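Membrane-anchored mycosin mycp1 (Mycobacterium smegmatis, PDB 4KB5) acts as a subtilisin-like serine protease that cleaves EspB and may regulate ESX-1 (type VII) secretion and virulence. Local coordinates at residues A[67-72]-A[129-134]; A[97-102]-A[134-139]; A[106-111]-A[314-319]; A[177-182]-A[211-216]. All blocks are in the same frame, centred on the assembly; numbering follows the deposited sequence.

Interaction 1 (A[67-72]-A[129-134]); sequences AVIDTG and LSLRQT
The flat guanidinium of Arg132 takes a water at its edge, in its own plane: NH1 donates to this water over 2.9 Å, and the water in turn donates to Thr71 O. Closer in, the aliphatic part of the arginine lies along the loop, with CD 3.3 Å from Thr71 O, while NH2 is held by a salt bridge to Asp86. The second flat group is the carboxylate of Asp70, where Thr71 N reaches the anti lone pair of OD1 and His101 ND1 hydrogen-bonds to the same oxygen. Both groups stand at the C-terminal ends of neighbouring parallel strands, 65-70 and 127-132, where a subtilisin fold carries its charge-relay aspartate, the role inferred for Asp70. Segments 67-70 and 129-132 run 20° apart and are joined by alternating bonds, Val68 N to Leu129 O (2.7 Å), Leu131 N to Val68 O and Asp70 N to Leu131 O. Ala67, Ile69, Leu129 and Leu131 line one face; Ala67 and Ile69 there meet helix 154-171, and Ile69 CG2, anti to its backbone N, presses on Gln133 CB at 3.5 Å. On the opposite face Val68 turns to helix 102-110, and a water donates to both Val68 O and Ser130 OG, which also bonds to Gly94 O. Asp70 O is gripped twice, nearly straight on by Gln133 N (2.8 Å) and from above the carbonyl plane by Thr134 N (3.2 Å).

Interaction 2 (A[97-102]-A[134-139]); sequences DCDAHG and TSVAFQ
Two torsions bring the polar groups together: Asp99 holds CG anti to its carbonyl carbon (chi1 -66°), and Ser135 holds OG anti to its backbone N (chi1 176°), so that carboxylate and hydroxyl meet tip to tip. Ser135 OG donates to the syn lone pair of Asp99 OD1 over 2.8 Å. The other oxygen, OD2, receives two successive backbone amides: Val136 N at 2.9 Å, arriving from above the carboxylate plane, and Ala137 N at 3.2 Å, on the syn lone pair. Two backbone amides and one hydroxyl thus grip the carboxylate and fix its rotation. Ser135 OG also accepts from Phe138 N (3.1 Å), an ST motif that shapes this bend from within. Beside the polar grip lies an apolar one. Cys98 SG packs 3.5 Å from Ala137 CB and comes to the Phe138 ring at its edge, 84° off the normal, with CE2 the nearest ring atom. Asp97 braces the facing loop: its OD2 takes Asp99 N in an Asx turn, while OD1 takes His101 N just ahead of helix 102-110. Cys98 is disulfide-bonded to Cys29, and Ala137 makes backbone bonds to Arg26 and Lys27; the contact is therefore part of the anchorage by which the N-terminal extension is tethered around the catalytic domain, close to the inferred charge-relay His101.

Interaction 3 (A[106-111]-A[314-319]); sequences AAIIGG and SAAYVS
Helix-to-helix packing in the core of the catalytic domain joins Ile108 and Ile109 to Ala316, Tyr317 and Ser319, with the two short helical segments running in nearly the same direction, 28° apart. Their axes approach to 7.9 Å, a short separation made possible by the small side chain of Ala316, whose CB points at the other helix and is met by both isoleucines: Ile108 CG2 and Ile109 CG1 each lie 3.7 Å from it. Ile108 CG2 does a second job. With CG1 anti to the carbonyl carbon (chi1 -75°), CG2 lies anti to the backbone N and stands over the centre of the Tyr317 ring, 3.4 Å from the centroid and only 4° off the normal, a CH-pi contact in which all six ring carbons are nearly equidistant from the methyl. In the subtilisin fold these are the helices that begin at the charge-relay histidine and serine, here inferred to be His101 and Ser312, so the packing sets the two carriers directly against each other. Further along, Ile109 CG1 touches Ala316 O at 3.4 Å, and its CD1 reaches Ser319 CB at 4.2 Å. No hydrogen bond crosses the interface.

Interaction 4 (A[177-182]-A[211-216]); sequences INISEA and IVVAAG
Ile179 and Ile211 belong to the continuously packed part of this contact; toward Ala182 and Gly216 it thins to a few isolated touches. Strands 176-179 and 210-214 are parallel neighbours in the central sheet of the subtilisin-like alpha/beta domain, joined by a beta-alpha-beta crossover through helix 194-206. Along them the backbones are closely stitched: Val212 N donates to Ile177 O (2.9 Å), Ile179 N to Val212 O (2.8 Å) and Ala214 N to Ile179 O (3.0 Å), all close to linear. The branched side chains on one face reinforce this. Ile179 has CG1 anti to its carbonyl carbon (chi1 -63°), which carries CD1 obliquely over to Ile211 CG2 at 3.7 Å, while Val213 CG1 lies alongside Ile179 CB; helix 154-171 covers the two isoleucines. On the other face, Asn178 ND2 rests near Val212 CG1 and turns to helix 311-328, where its modelled approach to Ser319 OG is too short to be trusted in detail.

Past Ile179 the direct bonds stop; the 177-182 segment turns toward solvent at Glu181 and Ala182, while Gly216 stays buried. There a water takes over, donating to Glu181 O and to Ala214 O (2.8 Å). As in other subtilases, the segments beyond these strand ends probably flank the substrate-binding cleft; Ser180 O takes a weak hydrogen bond from Ser312 OG. Ala214 CB packs against Ser180 O at 3.6 Å. Gly216, with a positive phi of 103° and no side chain, lets Ala182 CB come to 3.5 Å from its CA.

In the fold
Interactions 1, 3 and 4 are buried and interaction 2 is only partly so, and their chemistry follows that difference. Interactions 1 and 4 are parallel strand pairs in one sheet, joined where Ala67 and Ile69 bond to Asn178, and they rely on backbone hydrogen bonds. Interaction 3 lies against this sheet and is crossed by no hydrogen bond, relying on apolar and CH-pi contacts; it meets interaction 1 where Val68 touches Ile109, and interaction 4 where Ser319 packs on Val212. Farther out, interaction 2 replaces strand pairing with an acidic side chain holding loop amides and a hydroxyl. It shares Thr134 with interaction 1, and the bond between Asp70 and His101 links the two within the inferred catalytic triad.

Interaction 1 (A[67-72]-A[129-134])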
# COMPACT_ATOMS: atom_id res chain seq x y z
N ALA A 67 -1.95 4.05 -9.79
CA ALA A 67 -2.26 5.15 -8.91
C ALA A 67 -1.55 4.97 -7.58
O ALA A 67 -1.57 3.89 -6.96
CB ALA A 67 -3.77 5.25 -8.70
N VAL A 68 -0.90 6.04 -7.14
CA VAL A 68 -0.17 6.01 -5.89
C VAL A 68 -0.94 6.88 -4.92
O VAL A 68 -0.96 8.11 -5.05
CB VAL A 68 1.27 6.51 -6.08
CG1 VAL A 68 2.07 6.36 -4.79
CG2 VAL A 68 1.94 5.74 -7.21
N ILE A 69 -1.60 6.24 -3.95
CA ILE A 69 -2.37 6.99 -2.95
C ILE A 69 -1.52 7.10 -1.69
O ILE A 69 -1.32 6.12 -0.96
CB ILE A 69 -3.78 6.38 -2.71
CG1 ILE A 69 -4.57 6.37 -4.03
CG2 ILE A 69 -4.53 7.17 -1.64
CD1 ILE A 69 -5.99 5.81 -3.94
N ASP A 70 -0.98 8.29 -1.46
CA ASP A 70 0.13 8.46 -0.51
C ASP A 70 0.22 9.94 -0.11
O ASP A 70 -0.81 10.61 0.02
CB ASP A 70 1.43 7.99 -1.21
CG ASP A 70 2.50 7.50 -0.23
OD1 ASP A 70 2.93 8.28 0.65
OD2 ASP A 70 2.94 6.34 -0.38
N THR A 71 1.45 10.45 0.06
CA THR A 71 1.67 11.82 0.53
C THR A 71 1.93 12.83 -0.59
O THR A 71 2.43 13.92 -0.33
CB THR A 71 2.82 11.92 1.55
OG1 THR A 71 4.08 11.65 0.91
CG2 THR A 71 2.60 10.98 2.75
N GLY A 72 1.57 12.48 -1.82
CA GLY A 72 1.92 13.27 -2.98
C GLY A 72 3.31 12.90 -3.50
O GLY A 72 4.06 12.18 -2.83
N LEU A 129 0.19 7.86 -11.45
CA LEU A 129 -0.75 8.91 -11.05
C LEU A 129 -0.63 9.14 -9.56
O LEU A 129 -0.72 8.19 -8.80
CB LEU A 129 -2.19 8.49 -11.33
CG LEU A 129 -2.77 8.35 -12.73
CD1 LEU A 129 -4.26 8.06 -12.57
CD2 LEU A 129 -2.56 9.59 -13.59
N SER A 130 -0.44 10.39 -9.15
CA SER A 130 -0.29 10.70 -7.72
C SER A 130 -1.53 11.35 -7.10
O SER A 130 -1.96 12.42 -7.55
CB SER A 130 0.91 11.61 -7.48
OG SER A 130 0.96 11.96 -6.10
N LEU A 131 -2.07 10.71 -6.07
CA LEU A 131 -3.19 11.27 -5.30
C LEU A 131 -2.70 11.44 -3.87
O LEU A 131 -2.35 10.47 -3.22
CB LEU A 131 -4.40 10.32 -5.33
CG LEU A 131 -5.11 10.07 -6.67
CD1 LEU A 131 -4.34 9.10 -7.56
CD2 LEU A 131 -6.52 9.55 -6.40
N ARG A 132 -2.63 12.68 -3.39
CA ARG A 132 -2.22 12.90 -2.02
C ARG A 132 -3.44 12.76 -1.14
O ARG A 132 -4.41 13.50 -1.29
CB ARG A 132 -1.58 14.28 -1.81
CG ARG A 132 -1.35 14.55 -0.33
CD ARG A 132 -0.35 15.66 -0.06
NE ARG A 132 -0.89 16.98 -0.38
CZ ARG A 132 -0.31 18.13 -0.04
NH1 ARG A 132 0.84 18.15 0.64
NH2 ARG A 132 -0.90 19.28 -0.39
N GLN A 133 -3.39 11.79 -0.23
CA GLN A 133 -4.53 11.47 0.61
C GLN A 133 -4.14 11.57 2.08
O GLN A 133 -4.99 11.68 2.95
CB GLN A 133 -5.07 10.08 0.26
CG GLN A 133 -6.33 9.64 0.99
CD GLN A 133 -6.04 9.00 2.34
OE1 GLN A 133 -5.02 8.33 2.51
NE2 GLN A 133 -6.93 9.22 3.31
N THR A 134 -2.84 11.54 2.35
CA THR A 134 -2.39 11.57 3.72
C THR A 134 -1.17 12.48 3.88
O THR A 134 -0.42 12.65 2.93
CB THR A 134 -2.06 10.13 4.22
OG1 THR A 134 -1.79 10.18 5.62
CG2 THR A 134 -0.85 9.57 3.52
O HOH W 1 0.83 10.32 -3.81
O HOH W 2 -3.00 6.41 1.50
O HOH W 3 2.55 15.93 1.45

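Interaction 2 (A[97-102]-A[134-139])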
# COMPACT_ATOMS: atom_id res chain seq x y z
N ASP A 97 4.86 16.77 -2.63
CA ASP A 97 5.15 15.88 -1.53
C ASP A 97 5.86 16.68 -0.45
O ASP A 97 7.02 17.05 -0.61
CB ASP A 97 6.02 14.71 -2.00
CG ASP A 97 6.34 13.71 -0.88
OD1 ASP A 97 7.14 12.80 -1.16
OD2 ASP A 97 5.81 13.82 0.25
N CYS A 98 5.15 16.93 0.64
CA CYS A 98 5.70 17.70 1.75
C CYS A 98 6.17 16.77 2.88
O CYS A 98 6.61 17.21 3.94
CB CYS A 98 4.65 18.74 2.18
SG CYS A 98 5.06 19.80 3.59
N ASP A 99 6.11 15.46 2.63
CA ASP A 99 6.40 14.48 3.67
C ASP A 99 7.61 13.58 3.43
O ASP A 99 7.96 12.81 4.30
CB ASP A 99 5.15 13.61 3.91
CG ASP A 99 4.01 14.42 4.50
OD1 ASP A 99 3.16 14.92 3.72
OD2 ASP A 99 3.99 14.60 5.73
N ALA A 100 8.25 13.68 2.26
CA ALA A 100 9.35 12.79 1.89
C ALA A 100 8.92 11.33 2.02
O ALA A 100 9.50 10.55 2.79
CB ALA A 100 10.60 13.08 2.73
N HIS A 101 7.90 10.96 1.26
CA HIS A 101 7.36 9.62 1.34
C HIS A 101 6.78 9.14 0.04
O HIS A 101 7.29 8.19 -0.57
CB HIS A 101 6.34 9.53 2.47
CG HIS A 101 5.97 8.12 2.79
ND1 HIS A 101 4.99 7.47 2.14
CD2 HIS A 101 6.54 7.20 3.66
CE1 HIS A 101 4.92 6.21 2.59
NE2 HIS A 101 5.87 6.05 3.53
N GLY A 102 5.71 9.79 -0.40
CA GLY A 102 5.04 9.38 -1.63
C GLY A 102 5.96 9.33 -2.84
O GLY A 102 5.80 8.46 -3.71
N THR A 134 -2.84 11.54 2.35
CA THR A 134 -2.39 11.57 3.72
C THR A 134 -1.17 12.48 3.88
O THR A 134 -0.42 12.65 2.93
CB THR A 134 -2.06 10.13 4.22
OG1 THR A 134 -1.79 10.18 5.62
CG2 THR A 134 -0.85 9.57 3.52
N SER A 135 -0.98 13.03 5.08
CA SER A 135 0.16 13.89 5.36
C SER A 135 0.33 14.09 6.87
O SER A 135 -0.66 14.22 7.60
CB SER A 135 -0.03 15.27 4.70
OG SER A 135 1.04 16.14 5.05
N VAL A 136 1.57 14.14 7.34
CA VAL A 136 1.86 14.49 8.72
C VAL A 136 2.17 16.00 8.85
O VAL A 136 2.02 16.59 9.92
CB VAL A 136 2.98 13.59 9.31
CG1 VAL A 136 4.36 13.99 8.80
CG2 VAL A 136 2.95 13.62 10.83
N ALA A 137 2.60 16.61 7.75
CA ALA A 137 2.92 18.03 7.75
C ALA A 137 1.65 18.87 7.78
O ALA A 137 1.64 19.96 8.34
CB ALA A 137 3.77 18.39 6.54
N PHE A 138 0.59 18.37 7.15
CA PHE A 138 -0.68 19.08 7.05
C PHE A 138 -1.73 18.27 7.78
O PHE A 138 -1.93 17.10 7.48
CB PHE A 138 -1.04 19.35 5.58
CG PHE A 138 -0.30 20.53 5.01
CD1 PHE A 138 -0.87 21.81 5.02
CD2 PHE A 138 1.00 20.39 4.52
CE1 PHE A 138 -0.16 22.91 4.54
CE2 PHE A 138 1.71 21.50 4.03
CZ PHE A 138 1.13 22.76 4.04
N GLN A 139 -2.37 18.91 8.76
CA GLN A 139 -3.30 18.23 9.66
C GLN A 139 -4.63 18.99 9.80
O GLN A 139 -4.63 20.23 9.83
CB GLN A 139 -2.67 18.09 11.05
CG GLN A 139 -1.40 17.24 11.07
CD GLN A 139 -1.68 15.78 11.34
OE1 GLN A 139 -2.03 15.40 12.46
NE2 GLN A 139 -1.52 14.94 10.32

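Interaction 3 (A[106-111]-A[314-319])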
# COMPACT_ATOMS: atom_id res chain seq x y z
N ALA A 106 6.44 5.94 -5.15
CA ALA A 106 6.28 5.97 -6.61
C ALA A 106 7.52 5.48 -7.36
O ALA A 106 7.42 4.82 -8.39
CB ALA A 106 5.91 7.38 -7.08
N ALA A 107 8.70 5.83 -6.84
CA ALA A 107 9.96 5.45 -7.49
C ALA A 107 10.20 3.95 -7.35
O ALA A 107 10.67 3.32 -8.29
CB ALA A 107 11.13 6.24 -6.90
N ILE A 108 9.87 3.38 -6.20
CA ILE A 108 9.92 1.90 -6.06
C ILE A 108 9.03 1.22 -7.11
O ILE A 108 9.44 0.22 -7.74
CB ILE A 108 9.62 1.46 -4.62
CG1 ILE A 108 10.86 1.75 -3.76
CG2 ILE A 108 9.29 -0.04 -4.54
CD1 ILE A 108 10.60 1.91 -2.28
N ILE A 109 7.85 1.80 -7.35
CA ILE A 109 6.91 1.20 -8.27
C ILE A 109 7.42 1.34 -9.69
O ILE A 109 7.46 0.36 -10.44
CB ILE A 109 5.48 1.81 -8.13
CG1 ILE A 109 4.85 1.44 -6.79
CG2 ILE A 109 4.57 1.38 -9.29
CD1 ILE A 109 3.66 2.31 -6.41
N GLY A 110 7.82 2.55 -10.07
CA GLY A 110 8.04 2.85 -11.47
C GLY A 110 9.24 3.72 -11.81
O GLY A 110 9.34 4.17 -12.93
N GLY A 111 10.13 3.97 -10.84
CA GLY A 111 11.33 4.76 -11.09
C GLY A 111 12.12 4.27 -12.29
O GLY A 111 12.39 3.07 -12.42
N SER A 314 6.95 -1.82 1.11
CA SER A 314 6.67 -3.24 0.78
C SER A 314 5.50 -3.34 -0.19
O SER A 314 5.57 -4.04 -1.21
CB SER A 314 6.35 -4.03 2.05
OG SER A 314 7.41 -3.93 2.98
N ALA A 315 4.42 -2.61 0.12
CA ALA A 315 3.25 -2.54 -0.77
C ALA A 315 3.63 -2.05 -2.16
O ALA A 315 3.15 -2.58 -3.15
CB ALA A 315 2.17 -1.66 -0.17
N ALA A 316 4.49 -1.02 -2.24
CA ALA A 316 4.97 -0.50 -3.52
C ALA A 316 5.63 -1.58 -4.40
O ALA A 316 5.36 -1.68 -5.60
CB ALA A 316 5.90 0.71 -3.32
N TYR A 317 6.48 -2.42 -3.81
CA TYR A 317 7.07 -3.51 -4.60
C TYR A 317 6.02 -4.43 -5.21
O TYR A 317 6.13 -4.82 -6.37
CB TYR A 317 8.05 -4.33 -3.75
CG TYR A 317 9.40 -3.67 -3.65
CD1 TYR A 317 10.21 -3.55 -4.77
CD2 TYR A 317 9.84 -3.13 -2.44
CE1 TYR A 317 11.44 -2.94 -4.70
CE2 TYR A 317 11.08 -2.51 -2.36
CZ TYR A 317 11.86 -2.43 -3.50
OH TYR A 317 13.07 -1.81 -3.46
N VAL A 318 4.99 -4.73 -4.42
CA VAL A 318 3.92 -5.64 -4.85
C VAL A 318 3.02 -4.96 -5.90
O VAL A 318 2.60 -5.60 -6.89
CB VAL A 318 3.14 -6.17 -3.62
CG1 VAL A 318 2.02 -7.12 -4.04
CG2 VAL A 318 4.09 -6.90 -2.68
N SER A 319 2.76 -3.66 -5.73
CA SER A 319 2.08 -2.89 -6.79
C SER A 319 2.87 -2.90 -8.07
O SER A 319 2.31 -3.08 -9.15
CB SER A 319 1.83 -1.43 -6.37
OG SER A 319 0.89 -1.38 -5.32

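Interaction 4 (A[177-182]-A[211-216])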
# COMPACT_ATOMS: atom_id res chain seq x y z
N ILE A 177 -3.71 0.17 -7.91
CA ILE A 177 -3.82 1.27 -6.97
C ILE A 177 -3.09 0.86 -5.70
O ILE A 177 -3.46 -0.13 -5.06
CB ILE A 177 -5.30 1.56 -6.63
CG1 ILE A 177 -6.09 1.93 -7.90
CG2 ILE A 177 -5.43 2.60 -5.54
CD1 ILE A 177 -7.59 1.94 -7.72
N ASN A 178 -2.04 1.60 -5.35
CA ASN A 178 -1.26 1.36 -4.14
C ASN A 178 -1.76 2.28 -3.05
O ASN A 178 -1.83 3.50 -3.24
CB ASN A 178 0.25 1.61 -4.41
CG ASN A 178 1.15 1.05 -3.31
OD1 ASN A 178 1.57 1.78 -2.40
ND2 ASN A 178 1.45 -0.23 -3.38
N ILE A 179 -2.10 1.72 -1.89
CA ILE A 179 -2.59 2.52 -0.78
C ILE A 179 -1.64 2.45 0.41
O ILE A 179 -1.44 1.37 1.01
CB ILE A 179 -4.03 2.12 -0.35
CG1 ILE A 179 -5.02 2.35 -1.49
CG2 ILE A 179 -4.43 2.84 0.93
CD1 ILE A 179 -6.44 1.88 -1.19
N SER A 180 -1.05 3.60 0.76
CA SER A 180 -0.07 3.65 1.84
C SER A 180 -0.74 3.78 3.20
O SER A 180 -0.18 3.35 4.22
CB SER A 180 0.92 4.81 1.64
OG SER A 180 0.31 6.06 1.92
N GLU A 181 -1.92 4.37 3.23
CA GLU A 181 -2.65 4.56 4.48
C GLU A 181 -3.00 3.23 5.14
O GLU A 181 -3.41 2.27 4.49
CB GLU A 181 -3.92 5.39 4.25
CG GLU A 181 -4.88 5.48 5.44
CD GLU A 181 -4.35 6.33 6.58
OE1 GLU A 181 -3.33 5.96 7.22
OE2 GLU A 181 -4.97 7.37 6.86
N ALA A 182 -2.79 3.18 6.45
CA ALA A 182 -3.23 2.09 7.27
C ALA A 182 -3.86 2.74 8.49
O ALA A 182 -3.17 3.11 9.45
CB ALA A 182 -2.05 1.22 7.67
N ILE A 211 -5.98 -3.62 -6.11
CA ILE A 211 -5.65 -2.70 -5.00
C ILE A 211 -4.71 -3.40 -4.03
O ILE A 211 -5.01 -4.49 -3.54
CB ILE A 211 -6.91 -2.21 -4.24
CG1 ILE A 211 -7.87 -1.50 -5.21
CG2 ILE A 211 -6.52 -1.32 -3.05
CD1 ILE A 211 -9.12 -0.92 -4.55
N VAL A 212 -3.57 -2.75 -3.77
CA VAL A 212 -2.52 -3.25 -2.89
C VAL A 212 -2.40 -2.27 -1.74
O VAL A 212 -2.26 -1.05 -1.97
CB VAL A 212 -1.17 -3.37 -3.65
CG1 VAL A 212 -0.06 -3.91 -2.74
CG2 VAL A 212 -1.30 -4.24 -4.90
N VAL A 213 -2.45 -2.76 -0.51
CA VAL A 213 -2.43 -1.88 0.65
C VAL A 213 -1.32 -2.26 1.63
O VAL A 213 -0.94 -3.42 1.73
CB VAL A 213 -3.84 -1.80 1.34
CG1 VAL A 213 -4.94 -1.75 0.27
CG2 VAL A 213 -4.11 -2.99 2.25
N ALA A 214 -0.80 -1.26 2.34
CA ALA A 214 0.16 -1.47 3.42
C ALA A 214 -0.48 -2.20 4.60
O ALA A 214 -1.62 -1.91 4.97
CB ALA A 214 0.70 -0.13 3.90
N ALA A 215 0.25 -3.14 5.20
CA ALA A 215 -0.23 -3.79 6.44
C ALA A 215 -0.28 -2.82 7.62
O ALA A 215 -1.07 -3.00 8.56
CB ALA A 215 0.62 -5.01 6.78
N GLY A 216 0.56 -1.78 7.56
CA GLY A 216 0.68 -0.80 8.64
C GLY A 216 1.92 -1.02 9.49
O GLY A 216 2.45 -2.14 9.56
O HOH W 4 -4.15 -0.65 5.15